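PDB 7CPX: lovastatin nonaketide synthase, polyketide synthase component from Aspergillus terreus, which builds the dihydromonacolin L nonaketide of lovastatin biosynthesis from malonyl-CoA, using S-adenosylmethionine and NADPH and working with the partner protein LovC. Local coordinates for residues S1876-L1881 / T2127-P2132. The protein carries 2 engineered substitutions. Sequence-based numbering, arbitrary orientation.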
ATOM      1  N   SER A1876      41.874  27.153 -13.903  1.00118.11           N
ATOM      2  CA  SER A1876      41.979  26.177 -12.825  1.00118.11           C
ATOM      3  C   SER A1876      41.144  24.949 -13.150  1.00118.11           C
ATOM      4  O   SER A1876      40.294  24.975 -14.041  1.00118.11           O
ATOM      5  CB  SER A1876      41.527  26.767 -11.486  1.00118.11           C
ATOM      6  OG  SER A1876      40.141  27.060 -11.501  1.00118.11           O
ATOM      7  N   CYS A1877      41.407  23.874 -12.419  1.00119.71           N
ATOM      8  CA  CYS A1877      40.594  22.669 -12.526  1.00119.71           C
ATOM      9  C   CYS A1877      39.507  22.687 -11.455  1.00119.71           C
ATOM     10  O   CYS A1877      39.822  22.821 -10.268  1.00119.71           O
ATOM     11  CB  CYS A1877      41.455  21.421 -12.373  1.00119.71           C
ATOM     12  SG  CYS A1877      40.521  19.881 -12.465  1.00119.71           S
ATOM     13  N   PRO A1878      38.229  22.560 -11.824  1.00117.66           N
ATOM     14  CA  PRO A1878      37.170  22.652 -10.804  1.00117.66           C
ATOM     15  C   PRO A1878      37.315  21.639  -9.685  1.00117.66           C
ATOM     16  O   PRO A1878      37.025  21.961  -8.526  1.00117.66           O
ATOM     17  CB  PRO A1878      35.881  22.412 -11.603  1.00117.66           C
ATOM     18  CG  PRO A1878      36.244  22.567 -13.033  1.00117.66           C
ATOM     19  CD  PRO A1878      37.690  22.245 -13.158  1.00117.66           C
ATOM     20  N   HIS A1879      37.752  20.425  -9.998  1.00117.84           N
ATOM     21  CA  HIS A1879      37.821  19.337  -9.034  1.00117.84           C
ATOM     22  C   HIS A1879      39.239  19.191  -8.500  1.00117.84           C
ATOM     23  O   HIS A1879      40.213  19.297  -9.251  1.00117.84           O
ATOM     24  CB  HIS A1879      37.371  18.027  -9.678  1.00117.84           C
ATOM     25  CG  HIS A1879      36.250  18.194 -10.655  1.00117.84           C
ATOM     26  ND1 HIS A1879      34.938  18.347 -10.264  1.00117.84           N
ATOM     27  CD2 HIS A1879      36.248  18.240 -12.008  1.00117.84           C
ATOM     28  CE1 HIS A1879      34.174  18.477 -11.334  1.00117.84           C
ATOM     29  NE2 HIS A1879      34.945  18.416 -12.405  1.00117.84           N
ATOM     30  N   ALA A1880      39.347  18.948  -7.197  1.00118.80           N
ATOM     31  CA  ALA A1880      40.642  18.720  -6.574  1.00118.80           C
ATOM     32  C   ALA A1880      41.109  17.300  -6.860  1.00118.80           C
ATOM     33  O   ALA A1880      40.328  16.349  -6.759  1.00118.80           O
ATOM     34  CB  ALA A1880      40.566  18.954  -5.067  1.00118.80           C
ATOM     35  N   LEU A1881      42.381  17.161  -7.213  1.00119.10           N
ATOM     36  CA  LEU A1881      42.959  15.871  -7.554  1.00119.10           C
ATOM     37  C   LEU A1881      43.866  15.382  -6.434  1.00119.10           C
ATOM     38  O   LEU A1881      44.695  16.135  -5.915  1.00119.10           O
ATOM     39  CB  LEU A1881      43.750  15.955  -8.858  1.00119.10           C
ATOM     40  CG  LEU A1881      42.907  15.935 -10.133  1.00119.10           C
ATOM     41  CD1 LEU A1881      42.058  17.189 -10.244  1.00119.10           C
ATOM     42  CD2 LEU A1881      43.799  15.783 -11.344  1.00119.10           C
ATOM     43  N   THR A2127      37.812  19.493 -17.403  1.00123.73           N
ATOM     44  CA  THR A2127      37.226  20.809 -17.603  1.00123.73           C
ATOM     45  C   THR A2127      38.066  21.854 -16.884  1.00123.73           C
ATOM     46  O   THR A2127      38.672  21.581 -15.845  1.00123.73           O
ATOM     47  CB  THR A2127      35.790  20.849 -17.081  1.00123.73           C
ATOM     48  OG1 THR A2127      34.981  19.935 -17.830  1.00123.73           O
ATOM     49  CG2 THR A2127      35.216  22.251 -17.199  1.00123.73           C
ATOM     50  N   VAL A2128      38.104  23.058 -17.449  1.00123.39           N
ATOM     51  CA  VAL A2128      38.925  24.137 -16.918  1.00123.39           C
ATOM     52  C   VAL A2128      38.080  25.395 -16.777  1.00123.39           C
ATOM     53  O   VAL A2128      37.453  25.851 -17.743  1.00123.39           O
ATOM     54  CB  VAL A2128      40.162  24.403 -17.798  1.00123.39           C
ATOM     55  CG1 VAL A2128      39.757  24.699 -19.222  1.00123.39           C
ATOM     56  CG2 VAL A2128      40.973  25.551 -17.231  1.00123.39           C
ATOM     57  N   ILE A2129      38.076  25.948 -15.569  1.00117.87           N
ATOM     58  CA  ILE A2129      37.468  27.239 -15.287  1.00117.87           C
ATOM     59  C   ILE A2129      38.428  28.338 -15.705  1.00117.87           C
ATOM     60  O   ILE A2129      39.617  28.308 -15.364  1.00117.87           O
ATOM     61  CB  ILE A2129      37.127  27.361 -13.793  1.00117.87           C
ATOM     62  CG1 ILE A2129      36.110  26.302 -13.378  1.00117.87           C
ATOM     63  CG2 ILE A2129      36.605  28.749 -13.495  1.00117.87           C
ATOM     64  CD1 ILE A2129      36.384  25.736 -12.009  1.00117.87           C
ATOM     65  N   SER A2130      37.909  29.316 -16.438  1.00118.95           N
ATOM     66  CA  SER A2130      38.667  30.485 -16.873  1.00118.95           C
ATOM     67  C   SER A2130      38.316  31.634 -15.938  1.00118.95           C
ATOM     68  O   SER A2130      37.247  32.239 -16.050  1.00118.95           O
ATOM     69  CB  SER A2130      38.345  30.828 -18.324  1.00118.95           C
ATOM     70  OG  SER A2130      38.910  32.075 -18.688  1.00118.95           O
ATOM     71  N   TRP A2131      39.218  31.931 -15.014  1.00114.88           N
ATOM     72  CA  TRP A2131      38.972  32.976 -14.031  1.00114.88           C
ATOM     73  C   TRP A2131      39.127  34.348 -14.675  1.00114.88           C
ATOM     74  O   TRP A2131      40.179  34.626 -15.263  1.00114.88           O
ATOM     75  CB  TRP A2131      39.930  32.836 -12.861  1.00114.88           C
ATOM     76  CG  TRP A2131      39.600  31.696 -11.963  1.00114.88           C
ATOM     77  CD1 TRP A2131      40.179  30.465 -11.959  1.00114.88           C
ATOM     78  CD2 TRP A2131      38.606  31.675 -10.935  1.00114.88           C
ATOM     79  NE1 TRP A2131      39.611  29.677 -10.989  1.00114.88           N
ATOM     80  CE2 TRP A2131      38.640  30.399 -10.345  1.00114.88           C
ATOM     81  CE3 TRP A2131      37.689  32.614 -10.455  1.00114.88           C
ATOM     82  CZ2 TRP A2131      37.796  30.036  -9.300  1.00114.88           C
ATOM     83  CZ3 TRP A2131      36.852  32.254  -9.419  1.00114.88           C
ATOM     84  CH2 TRP A2131      36.911  30.976  -8.853  1.00114.88           C
ATOM     85  N   PRO A2132      38.130  35.228 -14.589  1.00113.92           N
ATOM     86  CA  PRO A2132      38.298  36.574 -15.147  1.00113.92           C
ATOM     87  C   PRO A2132      39.438  37.310 -14.461  1.00113.92           C
ATOM     88  O   PRO A2132      39.674  37.150 -13.262  1.00113.92           O
ATOM     89  CB  PRO A2132      36.945  37.242 -14.878  1.00113.92           C
ATOM     90  CG  PRO A2132      36.366  36.484 -13.740  1.00113.92           C
ATOM     91  CD  PRO A2132      36.830  35.074 -13.915  1.00113.92           C
TER
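The hydroxyl OG of Ser-1876 is held by two partners: the indole N-H of Trp-2131 donates to it, NE1 to OG 2.7 Å, and OD1 of Asn-1912 makes a second hydrogen bond. The setting is a mixed β-sheet in which strand 2128-2130 pairs antiparallel with strand 1869-1883 and parallel with strand 2108-2110, consistent with the inactive enoylreductase-like domain known for this family. It illustrates how a strand arriving late in the sequence can be joined to a sheet by its backbone and its side chains together. Ser-1876 and Ile-2129 make up the hydrogen-bonded pair, with Ser-1876 N to Ile-2129 O and Ile-2129 N to Ser-1876 O both 2.9 Å. Rotation about chi1 (66°) sets OG between the backbone N and carbonyl carbon, and from there it meets the indole edge, 18° out of the ring plane. One indole face, toward its rim, receives CG2 of Ile-2129, whose side chain lies on the same sheet face as that of Ser-1876. Beyond this pair the chain bends sharply at Pro-1878 and His-1879, and the backbone of Ala-1880 hydrogen-bonds to that of Thr-2066, in strand 2065-2066. At that bend the Pro-1878 ring and the Ile-2129 side chain run past one another in opposing senses, CD1 of Ile-2129 lying against CB and CG of Pro-1878.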